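Local coordinates for protein putative ABC transporter subunit, substrate-binding component (PDB 4EVQ) that binds 4-hydroxybenzoate and probably delivers it, and perhaps related benzoate derivatives, to an ABC transporter as its solute-binding component, at residues E41-V44 and Q45-G49; P67-A70 and T71-T74; A97-K100 and I101-D105; Q292-D295 and A296-L300. All coordinates share one frame; numbering follows the deposited sequence.

Contact 1: residues E41-V44 and Q45-G49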
# COMPACT_ATOMS: atom_id res chain seq x y z
N GLU A 41 0.53 -15.31 5.09
CA GLU A 41 0.85 -16.63 5.63
C GLU A 41 0.61 -16.68 7.13
O GLU A 41 0.17 -17.70 7.66
CB GLU A 41 2.30 -17.00 5.31
CG GLU A 41 2.47 -17.26 3.81
CD GLU A 41 3.91 -17.57 3.39
OE1 GLU A 41 4.87 -17.05 3.98
OE2 GLU A 41 4.05 -18.33 2.40
N LEU A 42 0.95 -15.61 7.83
CA LEU A 42 0.71 -15.58 9.27
C LEU A 42 -0.78 -15.67 9.55
O LEU A 42 -1.22 -16.35 10.50
CB LEU A 42 1.32 -14.30 9.89
CG LEU A 42 1.45 -14.31 11.41
CD1 LEU A 42 2.53 -15.32 11.88
CD2 LEU A 42 1.72 -12.87 11.93
N TYR A 43 -1.57 -14.96 8.78
CA TYR A 43 -3.03 -15.07 8.99
C TYR A 43 -3.51 -16.49 8.77
O TYR A 43 -4.28 -17.00 9.58
CB TYR A 43 -3.82 -14.13 8.09
CG TYR A 43 -5.28 -14.26 8.38
CD1 TYR A 43 -5.80 -13.78 9.55
CD2 TYR A 43 -6.11 -14.97 7.53
CE1 TYR A 43 -7.13 -13.97 9.89
CE2 TYR A 43 -7.45 -15.17 7.85
CZ TYR A 43 -7.96 -14.65 9.02
OH TYR A 43 -9.28 -14.81 9.34
N VAL A 44 -3.08 -17.10 7.68
CA VAL A 44 -3.51 -18.49 7.43
C VAL A 44 -3.07 -19.38 8.60
O VAL A 44 -3.85 -20.22 9.05
CB VAL A 44 -2.95 -19.01 6.11
CG1 VAL A 44 -3.12 -20.51 5.97
CG2 VAL A 44 -3.62 -18.26 4.91
N GLN A 45 -1.86 -19.21 9.11
CA GLN A 45 -1.41 -19.98 10.27
C GLN A 45 -2.26 -19.72 11.49
O GLN A 45 -2.57 -20.66 12.23
CB GLN A 45 0.05 -19.66 10.54
CG GLN A 45 0.67 -20.34 11.76
CD GLN A 45 2.17 -20.03 11.88
OE1 GLN A 45 2.58 -18.89 12.19
NE2 GLN A 45 2.99 -21.03 11.61
N SER A 46 -2.69 -18.47 11.69
CA SER A 46 -3.50 -18.13 12.83
C SER A 46 -4.84 -18.86 12.79
O SER A 46 -5.45 -19.05 13.83
CB SER A 46 -3.72 -16.61 12.93
OG SER A 46 -4.76 -16.14 12.06
N GLN A 47 -5.28 -19.23 11.59
CA GLN A 47 -6.53 -20.00 11.41
C GLN A 47 -6.26 -21.49 11.23
O GLN A 47 -7.10 -22.20 10.66
CB GLN A 47 -7.29 -19.45 10.20
CG GLN A 47 -7.57 -17.95 10.26
CD GLN A 47 -8.43 -17.57 11.46
OE1 GLN A 47 -9.55 -18.07 11.62
NE2 GLN A 47 -7.91 -16.70 12.32
N GLY A 48 -5.11 -21.96 11.71
CA GLY A 48 -4.83 -23.40 11.74
C GLY A 48 -4.46 -23.94 10.37
O GLY A 48 -4.55 -25.14 10.07
N GLY A 49 -4.08 -23.03 9.48
CA GLY A 49 -3.63 -23.45 8.17
C GLY A 49 -4.73 -23.51 7.12
O GLY A 49 -4.48 -23.96 6.00

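Contact 2: residues P67-A70 and T71-T74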
# COMPACT_ATOMS: atom_id res chain seq x y z
N PRO A 67 6.19 -3.98 -15.53
CA PRO A 67 4.91 -3.98 -16.26
C PRO A 67 4.91 -4.75 -17.60
O PRO A 67 3.89 -5.33 -17.93
CB PRO A 67 4.59 -2.49 -16.40
CG PRO A 67 5.26 -1.86 -15.21
CD PRO A 67 6.53 -2.65 -14.99
N PRO A 68 6.03 -4.80 -18.33
CA PRO A 68 6.01 -5.54 -19.59
C PRO A 68 5.74 -7.03 -19.43
O PRO A 68 5.36 -7.66 -20.44
CB PRO A 68 7.43 -5.30 -20.14
CG PRO A 68 7.79 -3.99 -19.59
CD PRO A 68 7.29 -4.04 -18.17
N LYS A 69 5.94 -7.58 -18.24
CA LYS A 69 5.67 -9.00 -18.01
C LYS A 69 4.32 -9.28 -17.39
O LYS A 69 3.96 -10.45 -17.20
CB LYS A 69 6.76 -9.60 -17.13
CG LYS A 69 8.15 -9.46 -17.77
CD LYS A 69 9.18 -10.26 -17.02
CE LYS A 69 10.45 -10.43 -17.84
NZ LYS A 69 11.48 -11.23 -17.13
N ALA A 70 3.60 -8.23 -17.01
CA ALA A 70 2.41 -8.39 -16.20
C ALA A 70 1.34 -9.20 -16.89
O ALA A 70 0.73 -10.05 -16.26
CB ALA A 70 1.86 -7.02 -15.80
N THR A 71 1.09 -8.96 -18.17
CA THR A 71 0.04 -9.73 -18.86
C THR A 71 0.34 -11.21 -18.91
O THR A 71 -0.50 -12.04 -18.62
CB THR A 71 -0.15 -9.19 -20.27
OG1 THR A 71 -0.70 -7.86 -20.14
CG2 THR A 71 -1.10 -10.05 -21.13
N GLU A 72 1.58 -11.54 -19.25
CA GLU A 72 1.93 -12.95 -19.40
C GLU A 72 1.94 -13.68 -18.06
O GLU A 72 1.53 -14.83 -17.96
CB GLU A 72 3.26 -13.08 -20.15
CG GLU A 72 4.46 -12.62 -19.35
CD GLU A 72 5.74 -12.43 -20.16
OE1 GLU A 72 5.86 -11.41 -20.89
OE2 GLU A 72 6.67 -13.25 -20.00
N LEU A 73 2.38 -13.01 -17.00
CA LEU A 73 2.40 -13.63 -15.67
C LEU A 73 1.01 -13.80 -15.10
O LEU A 73 0.69 -14.84 -14.52
CB LEU A 73 3.33 -12.87 -14.73
CG LEU A 73 4.79 -12.90 -15.18
CD1 LEU A 73 5.59 -12.06 -14.24
CD2 LEU A 73 5.34 -14.34 -15.23
N THR A 74 0.15 -12.81 -15.31
CA THR A 74 -1.24 -12.92 -14.88
C THR A 74 -1.96 -14.04 -15.62
O THR A 74 -2.67 -14.84 -15.01
CB THR A 74 -1.98 -11.60 -15.09
OG1 THR A 74 -1.31 -10.56 -14.37
CG2 THR A 74 -3.40 -11.67 -14.57
O HOH W 1 2.29 -6.68 -19.69
O HOH W 2 3.42 -9.72 -20.71

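Contact 3: residues A97-K100 and I101-D105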
# COMPACT_ATOMS: atom_id res chain seq x y z
N ALA A 97 -2.27 -3.72 -15.19
CA ALA A 97 -2.32 -4.71 -16.26
C ALA A 97 -2.92 -6.00 -15.75
O ALA A 97 -3.67 -6.68 -16.48
CB ALA A 97 -0.90 -4.93 -16.77
N MSE A 98 -2.63 -6.35 -14.52
CA MSE A 98 -3.19 -7.57 -13.91
C MSE A 98 -4.68 -7.43 -13.77
O MSE A 98 -5.43 -8.36 -14.13
CB MSE A 98 -2.54 -7.79 -12.53
CG MSE A 98 -2.93 -9.07 -11.85
SE MSE A 98 -2.68 -9.06 -9.92
CE MSE A 98 -4.28 -8.05 -9.52
N VAL A 99 -5.15 -6.33 -13.22
CA VAL A 99 -6.58 -6.13 -13.01
C VAL A 99 -7.33 -6.05 -14.32
O VAL A 99 -8.46 -6.53 -14.40
CB VAL A 99 -6.82 -4.86 -12.17
CG1 VAL A 99 -8.30 -4.47 -12.17
CG2 VAL A 99 -6.34 -5.08 -10.78
N LYS A 100 -6.71 -5.54 -15.38
CA LYS A 100 -7.38 -5.46 -16.67
C LYS A 100 -7.80 -6.85 -17.11
O LYS A 100 -8.89 -7.05 -17.67
CB LYS A 100 -6.48 -4.80 -17.72
CG LYS A 100 -7.11 -4.66 -19.06
CD LYS A 100 -6.22 -3.82 -20.01
CE LYS A 100 -6.90 -3.66 -21.39
NZ LYS A 100 -6.10 -2.77 -22.27
N ILE A 101 -6.95 -7.85 -16.94
CA ILE A 101 -7.30 -9.24 -17.25
C ILE A 101 -8.23 -9.84 -16.23
O ILE A 101 -9.21 -10.48 -16.57
CB ILE A 101 -5.98 -10.06 -17.27
CG1 ILE A 101 -5.08 -9.58 -18.39
CG2 ILE A 101 -6.26 -11.55 -17.39
CD1 ILE A 101 -3.69 -10.03 -18.29
N ALA A 102 -7.93 -9.68 -14.96
CA ALA A 102 -8.71 -10.32 -13.93
C ALA A 102 -10.15 -9.85 -13.94
O ALA A 102 -11.05 -10.68 -13.71
CB ALA A 102 -8.07 -10.09 -12.55
N ARG A 103 -10.41 -8.58 -14.23
CA ARG A 103 -11.78 -8.08 -14.22
C ARG A 103 -12.62 -8.73 -15.33
O ARG A 103 -13.83 -8.86 -15.18
CB ARG A 103 -11.78 -6.57 -14.32
CG ARG A 103 -11.36 -6.03 -15.60
CD ARG A 103 -11.23 -4.51 -15.54
NE ARG A 103 -12.47 -3.85 -15.10
CZ ARG A 103 -13.54 -3.61 -15.86
NH1 ARG A 103 -14.58 -2.98 -15.35
NH2 ARG A 103 -13.58 -3.98 -17.14
N GLU A 104 -12.00 -9.17 -16.41
CA GLU A 104 -12.75 -9.81 -17.49
C GLU A 104 -12.93 -11.27 -17.17
O GLU A 104 -13.89 -11.87 -17.63
CB GLU A 104 -12.00 -9.66 -18.79
CG GLU A 104 -11.93 -8.20 -19.27
CD GLU A 104 -13.25 -7.59 -19.73
OE1 GLU A 104 -14.30 -8.26 -19.64
OE2 GLU A 104 -13.22 -6.45 -20.25
N ASP A 105 -12.01 -11.87 -16.43
CA ASP A 105 -12.08 -13.30 -16.16
C ASP A 105 -13.10 -13.64 -15.07
O ASP A 105 -13.79 -14.65 -15.16
CB ASP A 105 -10.70 -13.79 -15.73
CG ASP A 105 -10.70 -15.23 -15.39
OD1 ASP A 105 -10.61 -16.05 -16.33
OD2 ASP A 105 -10.84 -15.57 -14.21

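Contact 4: residues Q292-D295 and A296-L300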
# COMPACT_ATOMS: atom_id res chain seq x y z
N GLN A 292 -1.52 -5.16 5.23
CA GLN A 292 -2.31 -5.28 4.03
C GLN A 292 -2.41 -6.74 3.57
O GLN A 292 -3.47 -7.15 3.09
CB GLN A 292 -1.77 -4.37 2.92
CG GLN A 292 -1.97 -2.89 3.25
CD GLN A 292 -1.18 -1.92 2.39
OE1 GLN A 292 -1.37 -0.73 2.51
NE2 GLN A 292 -0.32 -2.42 1.52
N GLY A 293 -1.37 -7.51 3.73
CA GLY A 293 -1.39 -8.95 3.43
C GLY A 293 -2.24 -9.71 4.41
O GLY A 293 -3.03 -10.59 4.02
N TRP A 294 -2.08 -9.44 5.68
CA TRP A 294 -2.92 -10.04 6.69
C TRP A 294 -4.39 -9.80 6.41
O TRP A 294 -5.24 -10.73 6.51
CB TRP A 294 -2.52 -9.43 8.03
CG TRP A 294 -3.33 -9.81 9.24
CD1 TRP A 294 -4.40 -9.14 9.74
CD2 TRP A 294 -3.05 -10.86 10.19
NE1 TRP A 294 -4.82 -9.72 10.90
CE2 TRP A 294 -4.01 -10.77 11.21
CE3 TRP A 294 -2.10 -11.87 10.25
CZ2 TRP A 294 -4.06 -11.67 12.29
CZ3 TRP A 294 -2.11 -12.74 11.35
CH2 TRP A 294 -3.08 -12.63 12.35
N ASP A 295 -4.74 -8.58 6.06
CA ASP A 295 -6.13 -8.26 5.81
C ASP A 295 -6.64 -8.83 4.50
O ASP A 295 -7.86 -9.08 4.38
CB ASP A 295 -6.37 -6.75 5.87
CG ASP A 295 -6.29 -6.22 7.30
OD1 ASP A 295 -6.58 -6.98 8.26
OD2 ASP A 295 -5.98 -5.02 7.48
N ALA A 296 -5.78 -9.03 3.53
CA ALA A 296 -6.17 -9.80 2.34
C ALA A 296 -6.57 -11.20 2.80
O ALA A 296 -7.58 -11.72 2.29
CB ALA A 296 -5.04 -9.85 1.34
N GLY A 297 -5.85 -11.78 3.75
CA GLY A 297 -6.21 -13.08 4.32
C GLY A 297 -7.54 -13.00 5.02
O GLY A 297 -8.39 -13.88 4.78
N GLN A 298 -7.80 -11.99 5.83
CA GLN A 298 -9.11 -11.88 6.47
C GLN A 298 -10.25 -11.71 5.47
O GLN A 298 -11.37 -12.26 5.65
CB GLN A 298 -9.13 -10.72 7.45
CG GLN A 298 -8.08 -10.77 8.54
CD GLN A 298 -8.55 -10.01 9.76
OE1 GLN A 298 -9.35 -10.51 10.57
NE2 GLN A 298 -8.05 -8.80 9.94
N LEU A 299 -10.04 -10.93 4.42
CA LEU A 299 -11.07 -10.69 3.44
C LEU A 299 -11.37 -11.99 2.68
O LEU A 299 -12.55 -12.35 2.46
CB LEU A 299 -10.61 -9.60 2.49
CG LEU A 299 -11.64 -9.14 1.46
CD1 LEU A 299 -12.89 -8.56 2.14
CD2 LEU A 299 -11.04 -8.16 0.46
N LEU A 300 -10.33 -12.71 2.26
CA LEU A 300 -10.53 -13.98 1.60
C LEU A 300 -11.21 -14.94 2.51
O LEU A 300 -12.12 -15.67 2.05
CB LEU A 300 -9.18 -14.53 1.12
CG LEU A 300 -9.28 -15.85 0.33
CD1 LEU A 300 -10.23 -15.71 -0.85
CD2 LEU A 300 -7.91 -16.28 -0.15

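Contact 1: residues E41-V44 and Q45-G49
Residues 41-44 and 45-49 form the last turn of helix 30-46 and its exit: Gln-45 N and Ser-46 N still bond to Glu-41 O and Leu-42 O, four residues back, before the chain unwinds at Gln-47. Tyr-43 O accepts Gln-47 N at 3.2 Å and Ser-46 OG at 2.7 Å, the hydroxyl in the carbonyl plane on a lone pair. The hydroxyl gets there because chi1 of Ser-46, 80°, places OG between its own backbone N and carbonyl carbon, turned back along the helix. Ser-46 OG in turn accepts Gln-47 NE2 at 3.2 Å through a fairly straight bond (161°) lying close to the amide plane. Val-44 O is claimed by Gly-49 N at 2.9 Å, and Gly-48 N returns to Gln-45 O. These two bonds, with Gly-48 at positive phi, make a Schellman motif that ends the helix; that phi favours glycine, and at Gly-49 a side chain would press on the carbonyl oxygen before it. Gln-47 folds over the phenol ring of Tyr-43: bent at its second torsion, Gln-47 sets CG above one face, 3.9 Å from the Tyr-43 ring centroid, as a CH-pi contact, and its amide plane runs only 12° from the ring plane. The ring leaves toward helix 288-306, where Tyr-43 OH bonds to Asp-301 and the ring meets Trp-294 edge-to-face. Farther round, Leu-42 CD1 lies 3.6 Å from Gln-45 OE1, while Val-44 CG1 leans on Gly-49 C at 3.6 Å and the Val-44 side chain also packs against Leu-51 and Phe-58.

Contact 2: residues P67-A70 and T71-T74
Two helical bonds join residues 67-70 to 71-74 in helix 67-80: Leu-73 N to Lys-69 O and Thr-74 N to Ala-70 O, both 3.0 Å. Ala-70 O has a second donor in the hydroxyl of Thr-74, with OG1 2.8 Å away; the amide and the hydroxyl arrive from opposite faces of the carbonyl plane. With OG1 beside its own backbone N (chi1 -58°), Thr-74 turns the hydroxyl back toward Ala-70 O. Thr-74 is buried, and this bond satisfies its hydroxyl within its own helix. Around Lys-69 O the contacts are mostly aliphatic. Glu-72 CG sits 3.1 Å from Lys-69 O, and Leu-73 CG and CD1 lie against it too, with Leu-73 CD1 reaching on to Lys-69 CB at 4.0 Å. Waters bridge the carbonyls of Pro-67 and Pro-68 to the next turn: one links Pro-67 O to Thr-71 N, and another accepts from Glu-72 N while donating to Pro-68 O and, at 3.0 Å, to Glu-72 OE1. The ammonium of Lys-69 leads off to a salt bridge with Glu-64. Ala-70, Thr-71 and Thr-74 face helix 92-105, meeting Val-94, Ala-97, Met-98 and Ile-101, while Leu-73 and Thr-74 rest on Leu-22 of strand 17-23.

Contact 3: residues A97-K100 and I101-D105
Ile-101 reaches back over Ala-97 O within helix 92-105, the helical crossover of a beta-alpha-beta unit between the parallel strands 85-88 and 109-111. With CG1 beside its backbone N (chi1 -64°), Ile-101 lays CG1 and CD1 along that oxygen, Ile-101 CD1 lying 3.8 Å from Ala-97 O, before packing on Ile-78 of helix 67-80. Lys-100, just before it, runs out fully extended and touches Met-123. Ala-102 N bonds to the carbonyl of selenomethionine Met-98, and its CB faces the sheet beside Leu-86 and Thr-109. Arg-103 covers the carbonyl end of the preceding turn. Arg-103 N bonds to Val-99 O at 2.8 Å, and chi1 of 70° folds the chain back, putting CG close to the oxygens of both Val-99 and Lys-100. The guanidinium is fastened beyond the helix, NE to Met-123 O and NH1 to Cys-124 O. A leucine here would probably leave those two loop carbonyls without their donors and the loop less firmly tied to the helix. Within the last turn, Arg-103 NH2 makes a long salt bridge to Glu-104 OE2, 4.0 Å apart, while Glu-104 CG lies 3.6 Å from Lys-100 O.

Contact 4: residues Q292-D295 and A296-L300
Ala-296 follows directly on Asp-295 in helix 288-306; Ala-296 N reaches back to Gln-292 O at 3.0 Å, and Ala-296 CB comes within 3.4 Å of Gly-293 O. Gly-297 continues the winding with a bond to Gly-293 O; a side chain here would begin tight against Trp-294 O, and the Gly-297 backbone is packed by the ring of Tyr-43. Gln-298 carries most of the side-chain chemistry. Gln-298 N donates to Trp-294 O, in the carbonyl plane, and Gln-298 NE2 donates to Asp-295 OD1 at 2.9 Å, in the amide plane and nearly along the C-O axis of the carboxylate. The two chains run alongside each other in one direction, CG of each beside its own backbone N (chi1 -57° and -71°), which brings the amide abreast of the carboxylate. Asp-295 OD2 is gripped by Ser-328 and Arg-330. The amide also crosses the indole, planes 61° apart, with Gln-298 NE2 3.5 Å from Trp-294 NE1; both are donors, NE1 serving Glu-270 and NE2 additionally Ala-327 O. A leucine in place of Gln-298 would probably leave Asp-295 OD1 and Ala-327 O each short of a donor. Leu-299 N bonds to Asp-295 O at 2.9 Å. At the other end, the side chain of Gln-292, about 7 Å from the bound 4-hydroxybenzoate, bonds to His-261 and Asn-113. Ala-296 and Leu-300 rest on Ile-110 of strand 109-111, and the helix thereby covers one sheet of the two-lobed alpha/beta fold of periplasmic binding proteins.

The four contacts form two pairs, about 11 Å apart at the nearest atoms between contacts 3 and 4 and about 16 to 18 Å in the other cross-pairs. Contacts 1 and 4 join helices 30-46 and 288-306, the indole packed on the backbone of helix 30-46 and Tyr-43 CE1 lying 3.6 Å from Gln-298 CG. Contacts 2 and 3 join helices 67-80 and 92-105 with small and aliphatic groups, Ala-70 CB lying 3.6 Å from Ala-97 CB. Contact 4 is the buried one, and its carboxylate and the amide nitrogens of Gln-292 and Gln-298 have protein partners; the others are partly exposed, contact 2 using water and contact 1 ending its helix with glycines.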